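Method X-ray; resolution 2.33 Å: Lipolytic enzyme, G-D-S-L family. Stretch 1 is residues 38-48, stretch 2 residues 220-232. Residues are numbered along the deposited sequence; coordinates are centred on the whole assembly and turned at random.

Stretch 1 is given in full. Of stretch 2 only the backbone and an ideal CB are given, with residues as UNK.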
ATOM      1  N   PHE A  38      -0.820   0.828   2.982  1.00 31.42           N
ATOM      2  CA  PHE A  38      -2.174   0.450   2.581  1.00 28.86           C
ATOM      3  C   PHE A  38      -2.319  -1.071   2.512  1.00 25.60           C
ATOM      4  O   PHE A  38      -3.360  -1.628   2.891  1.00 25.25           O
ATOM      5  CB  PHE A  38      -2.491   1.103   1.230  1.00 28.23           C
ATOM      6  CG  PHE A  38      -2.548   2.622   1.274  1.00 30.52           C
ATOM      7  CD1 PHE A  38      -2.759   3.297   2.472  1.00 26.78           C
ATOM      8  CD2 PHE A  38      -2.399   3.369   0.107  1.00 31.04           C
ATOM      9  CE1 PHE A  38      -2.820   4.680   2.508  1.00 27.81           C
ATOM     10  CE2 PHE A  38      -2.446   4.762   0.138  1.00 28.69           C
ATOM     11  CZ  PHE A  38      -2.669   5.418   1.336  1.00 27.35           C
ATOM     12  N   ILE A  39      -1.267  -1.760   2.065  1.00 22.24           N
ATOM     13  CA  ILE A  39      -1.276  -3.225   2.041  1.00 29.28           C
ATOM     14  C   ILE A  39      -1.354  -3.792   3.459  1.00 31.40           C
ATOM     15  O   ILE A  39      -2.139  -4.716   3.748  1.00 35.99           O
ATOM     16  CB  ILE A  39      -0.042  -3.756   1.293  1.00 28.24           C
ATOM     17  CG1 ILE A  39      -0.099  -3.412  -0.198  1.00 28.30           C
ATOM     18  CG2 ILE A  39       0.072  -5.256   1.470  1.00 32.41           C
ATOM     19  CD1 ILE A  39       1.247  -3.657  -0.944  1.00 22.55           C
ATOM     20  N   TRP A  40      -0.523  -3.264   4.365  1.00 29.31           N
ATOM     21  CA  TRP A  40      -0.604  -3.696   5.756  1.00 25.76           C
ATOM     22  C   TRP A  40      -1.992  -3.413   6.322  1.00 30.62           C
ATOM     23  O   TRP A  40      -2.546  -4.243   7.046  1.00 27.53           O
ATOM     24  CB  TRP A  40       0.485  -3.018   6.594  1.00 26.46           C
ATOM     25  CG  TRP A  40       0.812  -3.729   7.893  1.00 29.80           C
ATOM     26  CD1 TRP A  40       0.204  -4.846   8.403  1.00 28.23           C
ATOM     27  CD2 TRP A  40       1.826  -3.360   8.844  1.00 31.33           C
ATOM     28  NE1 TRP A  40       0.773  -5.186   9.605  1.00 28.35           N
ATOM     29  CE2 TRP A  40       1.771  -4.294   9.899  1.00 29.70           C
ATOM     30  CE3 TRP A  40       2.775  -2.325   8.903  1.00 28.72           C
ATOM     31  CZ2 TRP A  40       2.632  -4.227  11.005  1.00 33.38           C
ATOM     32  CZ3 TRP A  40       3.628  -2.259  10.002  1.00 30.39           C
ATOM     33  CH2 TRP A  40       3.548  -3.203  11.038  1.00 29.85           C
ATOM     34  N   LEU A  41      -2.575  -2.254   5.984  1.00 27.17           N
ATOM     35  CA  LEU A  41      -3.928  -1.935   6.437  1.00 29.10           C
ATOM     36  C   LEU A  41      -4.928  -3.004   5.995  1.00 29.29           C
ATOM     37  O   LEU A  41      -5.834  -3.388   6.752  1.00 30.39           O
ATOM     38  CB  LEU A  41      -4.335  -0.562   5.896  1.00 26.43           C
ATOM     39  CG  LEU A  41      -5.712  -0.029   6.293  1.00 25.78           C
ATOM     40  CD1 LEU A  41      -5.812   0.043   7.798  1.00 24.33           C
ATOM     41  CD2 LEU A  41      -5.944   1.365   5.672  1.00 25.88           C
ATOM     42  N   TYR A  42      -4.786  -3.484   4.762  1.00 25.59           N
ATOM     43  CA  TYR A  42      -5.630  -4.587   4.326  1.00 30.68           C
ATOM     44  C   TYR A  42      -5.459  -5.798   5.237  1.00 29.73           C
ATOM     45  O   TYR A  42      -6.440  -6.384   5.706  1.00 30.02           O
ATOM     46  CB  TYR A  42      -5.316  -4.971   2.884  1.00 30.08           C
ATOM     47  CG  TYR A  42      -6.195  -6.087   2.378  1.00 33.37           C
ATOM     48  CD1 TYR A  42      -7.430  -5.814   1.808  1.00 31.78           C
ATOM     49  CD2 TYR A  42      -5.788  -7.417   2.466  1.00 30.65           C
ATOM     50  CE1 TYR A  42      -8.239  -6.836   1.338  1.00 38.68           C
ATOM     51  CE2 TYR A  42      -6.588  -8.442   1.996  1.00 36.28           C
ATOM     52  CZ  TYR A  42      -7.812  -8.145   1.434  1.00 35.12           C
ATOM     53  OH  TYR A  42      -8.619  -9.149   0.965  1.00 35.53           O
ATOM     54  N   TYR A  43      -4.211  -6.199   5.494  1.00 31.69           N
ATOM     55  CA  TYR A  43      -4.028  -7.388   6.333  1.00 27.03           C
ATOM     56  C   TYR A  43      -4.509  -7.153   7.765  1.00 31.01           C
ATOM     57  O   TYR A  43      -4.997  -8.084   8.409  1.00 28.32           O
ATOM     58  CB  TYR A  43      -2.560  -7.812   6.360  1.00 28.45           C
ATOM     59  CG  TYR A  43      -2.133  -8.616   5.164  1.00 31.31           C
ATOM     60  CD1 TYR A  43      -1.807  -8.002   3.963  1.00 31.35           C
ATOM     61  CD2 TYR A  43      -2.077 -10.002   5.228  1.00 34.90           C
ATOM     62  CE1 TYR A  43      -1.421  -8.753   2.862  1.00 31.39           C
ATOM     63  CE2 TYR A  43      -1.703 -10.758   4.142  1.00 31.40           C
ATOM     64  CZ  TYR A  43      -1.375 -10.133   2.959  1.00 31.77           C
ATOM     65  OH  TYR A  43      -0.986 -10.900   1.879  1.00 33.75           O
ATOM     66  N   MET A  44      -4.463  -5.904   8.248  1.00 32.48           N
ATOM     67  CA  MET A  44      -4.864  -5.631   9.621  1.00 30.81           C
ATOM     68  C   MET A  44      -6.373  -5.711   9.775  1.00 32.47           C
ATOM     69  O   MET A  44      -6.866  -6.094  10.840  1.00 29.37           O
ATOM     70  CB  MET A  44      -4.414  -4.232  10.070  1.00 25.27           C
ATOM     71  CG  MET A  44      -2.907  -3.931  10.094  1.00 26.14           C
ATOM     72  SD  MET A  44      -2.619  -2.142  10.107  1.00 30.25           S
ATOM     73  CE  MET A  44      -0.902  -2.064  10.669  1.00 30.52           C
ATOM     74  N   THR A  45      -7.120  -5.338   8.737  1.00 28.76           N
ATOM     75  CA  THR A  45      -8.571  -5.335   8.871  1.00 29.61           C
ATOM     76  C   THR A  45      -9.231  -6.607   8.352  1.00 26.79           C
ATOM     77  O   THR A  45     -10.256  -7.022   8.895  1.00 32.74           O
ATOM     78  CB  THR A  45      -9.153  -4.106   8.181  1.00 33.19           C
ATOM     79  OG1 THR A  45      -8.676  -4.065   6.831  1.00 36.41           O
ATOM     80  CG2 THR A  45      -8.695  -2.870   8.906  1.00 27.96           C
ATOM     81  N   ARG A  46      -8.708  -7.201   7.273  1.00 29.11           N
ATOM     82  CA  ARG A  46      -9.255  -8.430   6.700  1.00 29.04           C
ATOM     83  C   ARG A  46      -8.817  -9.694   7.461  1.00 41.28           C
ATOM     84  O   ARG A  46      -9.570 -10.678   7.517  1.00 33.34           O
ATOM     85  CB  ARG A  46      -8.875  -8.528   5.231  1.00 32.20           C
ATOM     86  CG  ARG A  46      -9.707  -9.535   4.427  1.00 35.50           C
ATOM     87  CD  ARG A  46     -11.175  -9.143   4.349  1.00 32.65           C
ATOM     88  NE  ARG A  46     -11.276  -7.717   4.103  1.00 33.99           N
ATOM     89  CZ  ARG A  46     -11.395  -7.180   2.894  1.00 37.12           C
ATOM     90  NH1 ARG A  46     -11.396  -7.962   1.828  1.00 29.83           N
ATOM     91  NH2 ARG A  46     -11.460  -5.860   2.754  1.00 33.31           N
ATOM     92  N   PHE A  47      -7.587  -9.743   7.992  1.00 36.91           N
ATOM     93  CA  PHE A  47      -7.104 -10.910   8.730  1.00 31.00           C
ATOM     94  C   PHE A  47      -6.669 -10.464  10.125  1.00 30.77           C
ATOM     95  O   PHE A  47      -5.486 -10.562  10.475  1.00 27.07           O
ATOM     96  CB  PHE A  47      -5.965 -11.591   7.975  1.00 32.74           C
ATOM     97  CG  PHE A  47      -6.315 -11.928   6.564  1.00 35.17           C
ATOM     98  CD1 PHE A  47      -7.280 -12.888   6.274  1.00 34.12           C
ATOM     99  CD2 PHE A  47      -5.725 -11.240   5.522  1.00 34.44           C
ATOM    100  CE1 PHE A  47      -7.618 -13.175   4.967  1.00 26.77           C
ATOM    101  CE2 PHE A  47      -6.061 -11.528   4.207  1.00 36.59           C
ATOM    102  CZ  PHE A  47      -7.009 -12.492   3.932  1.00 29.34           C
ATOM    103  N   PRO A  48      -7.617 -10.014  10.959  1.00 36.06           N
ATOM    104  CA  PRO A  48      -7.242  -9.382  12.238  1.00 29.28           C
ATOM    105  C   PRO A  48      -6.555 -10.310  13.221  1.00 34.76           C
ATOM    106  O   PRO A  48      -5.853  -9.823  14.128  1.00 31.69           O
ATOM    107  CB  PRO A  48      -8.585  -8.899  12.795  1.00 33.02           C
ATOM    108  CG  PRO A  48      -9.604  -9.868  12.193  1.00 31.49           C
ATOM    109  CD  PRO A  48      -9.085 -10.130  10.797  1.00 28.43           C
ATOM    110  N   UNK A 220      -1.233  -5.097  -5.836  1.00 39.12           N
ATOM    111  CA  UNK A 220      -0.438  -6.105  -5.140  1.00 32.68           C
ATOM    112  C   UNK A 220      -1.338  -7.085  -4.403  1.00 34.28           C
ATOM    113  O   UNK A 220      -1.066  -8.292  -4.377  1.00 36.20           O
ATOM    114  CB  UNK A 220       0.534  -5.442  -4.162  1.00 32.68           C
ATOM    115  N   UNK A 221      -2.436  -6.594  -3.839  1.00 32.73           N
ATOM    116  CA  UNK A 221      -3.384  -7.489  -3.186  1.00 37.51           C
ATOM    117  C   UNK A 221      -4.059  -8.407  -4.199  1.00 36.88           C
ATOM    118  O   UNK A 221      -4.329  -9.576  -3.904  1.00 34.68           O
ATOM    119  CB  UNK A 221      -4.436  -6.684  -2.422  1.00 37.51           C
ATOM    120  N   UNK A 222      -4.319  -7.903  -5.407  1.00 41.47           N
ATOM    121  CA  UNK A 222      -4.885  -8.760  -6.446  1.00 42.59           C
ATOM    122  C   UNK A 222      -3.875  -9.820  -6.872  1.00 36.61           C
ATOM    123  O   UNK A 222      -4.235 -10.984  -7.082  1.00 37.08           O
ATOM    124  CB  UNK A 222      -5.321  -7.927  -7.653  1.00 42.59           C
ATOM    125  N   UNK A 223      -2.599  -9.451  -6.950  1.00 34.83           N
ATOM    126  CA  UNK A 223      -1.556 -10.432  -7.218  1.00 36.53           C
ATOM    127  C   UNK A 223      -1.424 -11.457  -6.100  1.00 37.25           C
ATOM    128  O   UNK A 223      -0.874 -12.540  -6.326  1.00 42.13           O
ATOM    129  CB  UNK A 223      -0.216  -9.725  -7.430  1.00 36.53           C
ATOM    130  N   UNK A 224      -1.897 -11.147  -4.901  1.00 38.91           N
ATOM    131  CA  UNK A 224      -1.917 -12.127  -3.821  1.00 42.53           C
ATOM    132  C   UNK A 224      -3.237 -12.896  -3.753  1.00 46.41           C
ATOM    133  O   UNK A 224      -3.465 -13.642  -2.790  1.00 38.08           O
ATOM    134  CB  UNK A 224      -1.657 -11.430  -2.484  1.00 42.53           C
ATOM    135  N   UNK A 225      -4.108 -12.731  -4.749  1.00 43.88           N
ATOM    136  CA  UNK A 225      -5.293 -13.560  -4.836  1.00 47.40           C
ATOM    137  C   UNK A 225      -6.479 -13.110  -4.013  1.00 47.29           C
ATOM    138  O   UNK A 225      -7.320 -13.947  -3.667  1.00 45.11           O
ATOM    139  CB  UNK A 225      -4.929 -14.987  -4.422  1.00 47.40           C
ATOM    140  N   UNK A 226      -6.560 -11.823  -3.660  1.00 37.83           N
ATOM    141  CA  UNK A 226      -7.660 -11.306  -2.855  1.00 40.71           C
ATOM    142  C   UNK A 226      -8.753 -10.631  -3.677  1.00 39.67           C
ATOM    143  O   UNK A 226      -9.783 -10.250  -3.107  1.00 37.54           O
ATOM    144  CB  UNK A 226      -7.116 -10.314  -1.825  1.00 40.71           C
ATOM    145  N   UNK A 227      -8.545 -10.437  -4.979  1.00 41.41           N
ATOM    146  CA  UNK A 227      -9.557  -9.787  -5.805  1.00 48.26           C
ATOM    147  C   UNK A 227     -10.753 -10.710  -5.994  1.00 47.59           C
ATOM    148  O   UNK A 227     -10.602 -11.864  -6.410  1.00 47.88           O
ATOM    149  CB  UNK A 227      -8.973  -9.385  -7.161  1.00 48.26           C
ATOM    150  N   UNK A 228     -11.938 -10.205  -5.687  1.00 49.63           N
ATOM    151  CA  UNK A 228     -13.150 -10.986  -5.783  1.00 47.89           C
ATOM    152  C   UNK A 228     -13.610 -11.601  -4.482  1.00 55.15           C
ATOM    153  O   UNK A 228     -14.685 -12.222  -4.451  1.00 49.29           O
ATOM    154  CB  UNK A 228     -12.954 -12.097  -6.817  1.00 47.89           C
ATOM    155  N   UNK A 229     -12.822 -11.487  -3.422  1.00 48.70           N
ATOM    156  CA  UNK A 229     -13.205 -12.025  -2.131  1.00 46.50           C
ATOM    157  C   UNK A 229     -13.860 -10.962  -1.262  1.00 48.04           C
ATOM    158  O   UNK A 229     -13.360  -9.838  -1.130  1.00 48.64           O
ATOM    159  CB  UNK A 229     -11.985 -12.612  -1.418  1.00 46.50           C
ATOM    160  N   UNK A 230     -14.984 -11.329  -0.668  1.00 45.27           N
ATOM    161  CA  UNK A 230     -15.867 -10.393   0.005  1.00 47.09           C
ATOM    162  C   UNK A 230     -15.451 -10.235   1.456  1.00 42.37           C
ATOM    163  O   UNK A 230     -14.975 -11.180   2.090  1.00 43.57           O
ATOM    164  CB  UNK A 230     -17.322 -10.856  -0.089  1.00 47.09           C
ATOM    165  N   UNK A 231     -15.686  -9.042   1.991  1.00 37.99           N
ATOM    166  CA  UNK A 231     -15.544  -8.840   3.428  1.00 37.69           C
ATOM    167  C   UNK A 231     -16.474  -9.785   4.174  1.00 41.85           C
ATOM    168  O   UNK A 231     -16.049 -10.569   5.031  1.00 39.39           O
ATOM    169  CB  UNK A 231     -15.837  -7.387   3.806  1.00 37.69           C
ATOM    170  N   UNK A 232     -17.752  -9.749   3.817  1.00 41.98           N
ATOM    171  CA  UNK A 232     -18.754 -10.686   4.297  1.00 40.87           C
ATOM    172  C   UNK A 232     -19.928 -10.619   3.331  1.00 41.41           C
ATOM    173  O   UNK A 232     -20.112  -9.633   2.615  1.00 41.64           O
ATOM    174  CB  UNK A 232     -19.185 -10.371   5.731  1.00 40.87           C
TER

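Position 220 lies in a helix, and its CA-to-CB bond points toward stretch 1, the ideal CB 3.7 Å from Ile 39 CD1. An apolar group, aliphatic or aromatic, would suit this neighbour. The residue is Phe 220, chi1 t, whose CD2 also lies 3.7 Å from Ile 39 CD1.

At 221 the bond again points toward stretch 1, but the ideal CB is 5.1 Å from Tyr 42 CD2. That leaves room for a branched or longer apolar side chain among Ile 39, Tyr 42 and Tyr 43; Leu, Met or Ile could serve. It is Leu 221. Its CD1 packs 3.6 Å from Tyr 42 CG, while Leu 221 CD2 lies 4.1 Å from both Ile 39 CG2 and Tyr 43 CE1 and 3.6 Å from Tyr 42 CD2, so both methyls pack on the Tyr 42 ring.

Positions 222 and 223 have nothing of stretch 1 near their CB atoms, so the choice is open; they are Lys 222 and Ala 223.

At 224 the CB points toward stretch 1, 4.4 Å from Tyr 43 OH. A polar side chain long enough to present an acceptor fits, such as Gln or Glu. In Gln 224, OE1 accepts a short hydrogen bond from Tyr 43 OH (2.5 Å) at the edge of the tyrosine ring.

Position 225 has phi/psi of 84/23°, where a CB would be jammed against the preceding carbonyl O; glycine is called for, and Gly 225 is present.

Position 226 directs its CB toward Tyr 42 OH, 3.4 Å away, with the rings of Tyr 42, Tyr 43 and Phe 47 beyond. A large, flat apolar group suits best, though Leu or Met might fit. Phe 226 takes chi1 m: Tyr 42 CE2 lies over one face of its ring, 3.6 Å from Phe 226 CD2, while its edge approaches the face of Tyr 43 in an offset edge-to-face pair.

Position 227 points away, so many side chains would suit; it is Ala 227. The backbone at 228 again calls for glycine, Gly 228.

At 229 the CB points toward stretch 1 but stays 5.4 Å from Tyr 42 OH, so many side chains would do. It is Lys 229, whose carbonyl O accepts from water 1 (2.8 Å), which in turn accepts from Tyr 42 OH (2.8 Å).

Position 230 points away, tolerates much, and is Asp 230. At 231 the CB points sideways, 4.5 Å from Arg 46 CZ; a small or medium apolar group could cover the guanidinium. Val 231 does so, CG2 lying over one face, 3.5 Å from Arg 46 NH2. Position 232, beyond reach, is unconstrained by stretch 1; it is Ala 232.

Stretch 2 (220-232) FLKAQGFAGKDVA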
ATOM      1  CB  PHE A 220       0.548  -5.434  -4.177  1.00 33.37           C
ATOM      2  CG  PHE A 220       1.565  -6.372  -3.592  1.00 25.21           C
ATOM      3  CD1 PHE A 220       2.801  -6.550  -4.199  1.00 26.35           C
ATOM      4  CD2 PHE A 220       1.289  -7.078  -2.436  1.00 29.23           C
ATOM      5  CE1 PHE A 220       3.733  -7.430  -3.659  1.00 29.81           C
ATOM      6  CE2 PHE A 220       2.220  -7.943  -1.886  1.00 28.78           C
ATOM      7  CZ  PHE A 220       3.444  -8.120  -2.500  1.00 27.48           C
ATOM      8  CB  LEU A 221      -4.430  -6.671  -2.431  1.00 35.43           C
ATOM      9  CG  LEU A 221      -3.837  -5.893  -1.258  1.00 33.02           C
ATOM     10  CD1 LEU A 221      -4.844  -4.903  -0.714  1.00 29.33           C
ATOM     11  CD2 LEU A 221      -3.362  -6.869  -0.186  1.00 28.26           C
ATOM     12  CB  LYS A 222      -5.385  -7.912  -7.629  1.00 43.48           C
ATOM     13  CG  LYS A 222      -5.842  -8.703  -8.874  1.00 54.07           C
ATOM     14  CD  LYS A 222      -6.770  -7.873  -9.792  1.00 48.98           C
ATOM     15  CE  LYS A 222      -5.983  -7.393 -10.993  1.00 47.97           C
ATOM     16  NZ  LYS A 222      -6.771  -6.579 -11.943  1.00 56.07           N
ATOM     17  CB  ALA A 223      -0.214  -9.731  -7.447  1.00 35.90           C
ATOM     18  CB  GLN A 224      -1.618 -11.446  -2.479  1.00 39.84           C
ATOM     19  CG  GLN A 224      -0.198 -10.879  -2.380  1.00 36.95           C
ATOM     20  CD  GLN A 224       0.181 -10.481  -0.952  1.00 38.68           C
ATOM     21  OE1 GLN A 224      -0.540  -9.725  -0.302  1.00 34.89           O
ATOM     22  NE2 GLN A 224       1.326 -10.964  -0.475  1.00 35.40           N
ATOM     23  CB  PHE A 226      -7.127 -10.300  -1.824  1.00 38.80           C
ATOM     24  CG  PHE A 226      -6.110 -10.882  -0.880  1.00 39.10           C
ATOM     25  CD1 PHE A 226      -6.338 -12.103  -0.257  1.00 42.37           C
ATOM     26  CD2 PHE A 226      -4.916 -10.220  -0.638  1.00 31.08           C
ATOM     27  CE1 PHE A 226      -5.398 -12.648   0.603  1.00 38.57           C
ATOM     28  CE2 PHE A 226      -3.968 -10.757   0.216  1.00 37.28           C
ATOM     29  CZ  PHE A 226      -4.204 -11.972   0.837  1.00 33.73           C
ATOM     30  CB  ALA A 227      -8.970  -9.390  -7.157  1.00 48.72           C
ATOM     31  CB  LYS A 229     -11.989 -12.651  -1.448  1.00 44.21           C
ATOM     32  CG  LYS A 229     -11.495 -13.873  -2.214  1.00 46.84           C
ATOM     33  CD  LYS A 229     -10.357 -14.574  -1.501  1.00 54.45           C
ATOM     34  CE  LYS A 229      -9.800 -15.722  -2.343  1.00 54.40           C
ATOM     35  NZ  LYS A 229      -8.517 -16.269  -1.781  1.00 54.68           N
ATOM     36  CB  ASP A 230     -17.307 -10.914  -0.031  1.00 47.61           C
ATOM     37  CG  ASP A 230     -18.013 -10.607  -1.330  1.00 51.43           C
ATOM     38  OD1 ASP A 230     -17.540  -9.746  -2.085  1.00 50.56           O
ATOM     39  OD2 ASP A 230     -19.041 -11.261  -1.605  1.00 50.71           O
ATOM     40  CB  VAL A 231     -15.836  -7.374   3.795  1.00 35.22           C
ATOM     41  CG1 VAL A 231     -15.710  -7.171   5.291  1.00 32.18           C
ATOM     42  CG2 VAL A 231     -14.937  -6.421   3.007  1.00 33.29           C
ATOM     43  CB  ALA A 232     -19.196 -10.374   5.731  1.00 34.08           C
TER
HETATM   44  O   HOH W   1     -10.679  -9.027  -0.992  1.00 35.06           O
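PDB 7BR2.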